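Local coordinates for Beta/gamma crystallin domain-containing protein 1 (Homo sapiens, PDB 3CW3) that may suppress malignant melanoma, perhaps through interactions with the cytoskeleton, and is represented here by one of its beta/gamma-crystallin domains, at residues 70-73 against 74-77. Residues are numbered along the deposited sequence; the frame is centred on the assembly and turned at random.
Sequences GIED and ILER
Glu72 and Glu76 close a small surface turn in the second Greek key of this beta/gamma-crystallin domain, within the long loop that links strand 61-66 to strand 91-95. Two overlapping beta turns shape the chain. In the first, Leu75 N donates to Glu72 O at 2.9 Å; the second is closed by a weak bond from Glu76 N to Asp73 O, 3.4 Å long. The tight part lies inside this bend, where the Glu76 side chain folds back over the preceding residues. Its CG sits beside its own backbone N and the chain kinks at chi2 (-59°), which swings the carboxylate back to the start of the turn. There OE2 accepts the backbone N-H of Glu72, 2.8 Å from its N, in a nearly straight bond (174°). The donor comes from the anti side, 20° out of the carboxylate plane. The same fold brings Glu76 CG to 3.4 Å from Glu72 O. Thus both backbone polar groups of Glu72 are engaged, the N-H by a side chain and the carbonyl by the turn itself. Ile71 crosses the Glu76 side chain at about a right angle: its CG2 packs 3.8 Å from Glu76 CG, and its CD1 lies near the carboxylate carbon. The outer side is looser and largely solvent-facing. Asp73 has its CB set away from the bend, although CB still touches Ile74 N, and the end of Ile74 also leads outward. The three acidic groups keep their charged oxygens apart, with Glu72 OE1 6.0 Å from Glu76 OE2, which probably limits their mutual repulsion. Crystal neighbours touch this loop and may influence its shape. Glu72, extended beyond CG, runs alongside Leu75 in the same direction, with OE2 3.7 Å from Leu75 CD1.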
ATOM      1  N   GLY A  70       3.708  -7.255  -8.731  1.00 18.87           N
ATOM      2  CA  GLY A  70       3.769  -8.301  -9.731  1.00 19.23           C
ATOM      3  C   GLY A  70       4.133  -9.664  -9.177  1.00 20.35           C
ATOM      4  O   GLY A  70       4.045  -9.911  -7.972  1.00 18.90           O
ATOM      5  N   ILE A  71       4.568 -10.549 -10.067  1.00 18.84           N
ATOM      6  CA  ILE A  71       4.920 -11.907  -9.687  1.00 20.17           C
ATOM      7  C   ILE A  71       6.386 -12.261  -9.928  1.00 20.94           C
ATOM      8  O   ILE A  71       6.931 -12.002 -10.999  1.00 21.83           O
ATOM      9  CB  ILE A  71       4.028 -12.919 -10.453  1.00 20.79           C
ATOM     10  CG1 ILE A  71       2.564 -12.723 -10.045  1.00 20.59           C
ATOM     11  CG2 ILE A  71       4.477 -14.355 -10.174  1.00 20.45           C
ATOM     12  CD1 ILE A  71       2.310 -12.910  -8.560  1.00 20.68           C
ATOM     13  N   GLU A  72       7.018 -12.846  -8.914  1.00 19.87           N
ATOM     14  CA  GLU A  72       8.406 -13.283  -9.019  1.00 19.69           C
ATOM     15  C   GLU A  72       8.389 -14.761  -8.633  1.00 19.38           C
ATOM     16  O   GLU A  72       8.686 -15.121  -7.494  1.00 17.55           O
ATOM     17  CB  GLU A  72       9.312 -12.499  -8.064  1.00 18.21           C
ATOM     18  CG  GLU A  72      10.788 -12.633  -8.422  1.00 18.43           C
ATOM     19  CD  GLU A  72      11.718 -11.929  -7.447  1.00 19.69           C
ATOM     20  OE1 GLU A  72      11.308 -10.911  -6.845  1.00 16.88           O
ATOM     21  OE2 GLU A  72      12.874 -12.390  -7.303  1.00 19.76           O
ATOM     22  N   ASP A  73       8.012 -15.593  -9.601  1.00 20.66           N
ATOM     23  CA  ASP A  73       7.878 -17.043  -9.455  1.00 21.50           C
ATOM     24  C   ASP A  73       8.687 -17.768  -8.377  1.00 21.09           C
ATOM     25  O   ASP A  73       8.124 -18.489  -7.551  1.00 19.98           O
ATOM     26  CB  ASP A  73       8.163 -17.721 -10.799  1.00 25.41           C
ATOM     27  CG  ASP A  73       7.134 -17.382 -11.864  1.00 29.66           C
ATOM     28  OD1 ASP A  73       7.384 -17.710 -13.043  1.00 33.85           O
ATOM     29  OD2 ASP A  73       6.078 -16.805 -11.533  1.00 29.30           O
ATOM     30  N   ILE A  74      10.003 -17.594  -8.396  1.00 20.33           N
ATOM     31  CA  ILE A  74      10.874 -18.278  -7.445  1.00 22.26           C
ATOM     32  C   ILE A  74      10.585 -18.070  -5.959  1.00 20.49           C
ATOM     33  O   ILE A  74      10.921 -18.925  -5.138  1.00 20.07           O
ATOM     34  CB  ILE A  74      12.371 -17.931  -7.713  1.00 24.40           C
ATOM     35  CG1 ILE A  74      12.851 -18.664  -8.967  1.00 26.82           C
ATOM     36  CG2 ILE A  74      13.239 -18.342  -6.529  1.00 28.68           C
ATOM     37  CD1 ILE A  74      14.357 -18.598  -9.186  1.00 27.10           C
ATOM     38  N   LEU A  75       9.942 -16.964  -5.605  1.00 18.75           N
ATOM     39  CA  LEU A  75       9.691 -16.693  -4.192  1.00 20.07           C
ATOM     40  C   LEU A  75       8.234 -16.563  -3.783  1.00 20.06           C
ATOM     41  O   LEU A  75       7.954 -16.233  -2.636  1.00 21.69           O
ATOM     42  CB  LEU A  75      10.414 -15.405  -3.789  1.00 19.44           C
ATOM     43  CG  LEU A  75      11.901 -15.337  -4.133  1.00 20.56           C
ATOM     44  CD1 LEU A  75      12.406 -13.909  -3.966  1.00 20.93           C
ATOM     45  CD2 LEU A  75      12.668 -16.302  -3.247  1.00 20.31           C
ATOM     46  N   GLU A  76       7.312 -16.839  -4.700  1.00 20.53           N
ATOM     47  CA  GLU A  76       5.888 -16.678  -4.419  1.00 21.07           C
ATOM     48  C   GLU A  76       5.184 -17.611  -3.425  1.00 22.04           C
ATOM     49  O   GLU A  76       4.269 -17.174  -2.721  1.00 20.16           O
ATOM     50  CB  GLU A  76       5.108 -16.675  -5.737  1.00 22.05           C
ATOM     51  CG  GLU A  76       5.401 -15.490  -6.658  1.00 22.71           C
ATOM     52  CD  GLU A  76       5.095 -14.144  -6.016  1.00 23.30           C
ATOM     53  OE1 GLU A  76       4.198 -14.081  -5.145  1.00 24.88           O
ATOM     54  OE2 GLU A  76       5.741 -13.142  -6.396  1.00 24.07           O
ATOM     55  N   ARG A  77       5.573 -18.881  -3.357  1.00 20.92           N
ATOM     56  CA  ARG A  77       4.896 -19.783  -2.424  1.00 21.27           C
ATOM     57  C   ARG A  77       5.235 -19.444  -0.973  1.00 22.07           C
ATOM     58  O   ARG A  77       6.236 -18.783  -0.697  1.00 23.76           O
ATOM     59  CB  ARG A  77       5.258 -21.245  -2.712  1.00 20.39           C
ATOM     60  CG  ARG A  77       4.988 -21.690  -4.141  1.00 18.64           C
ATOM     61  CD  ARG A  77       5.064 -23.206  -4.287  1.00 18.95           C
ATOM     62  NE  ARG A  77       3.891 -23.864  -3.712  1.00 18.72           N
ATOM     63  CZ  ARG A  77       3.904 -24.619  -2.617  1.00 18.52           C
ATOM     64  NH1 ARG A  77       5.036 -24.830  -1.957  1.00 17.80           N
ATOM     65  NH2 ARG A  77       2.776 -25.166  -2.181  1.00 19.40           N
TER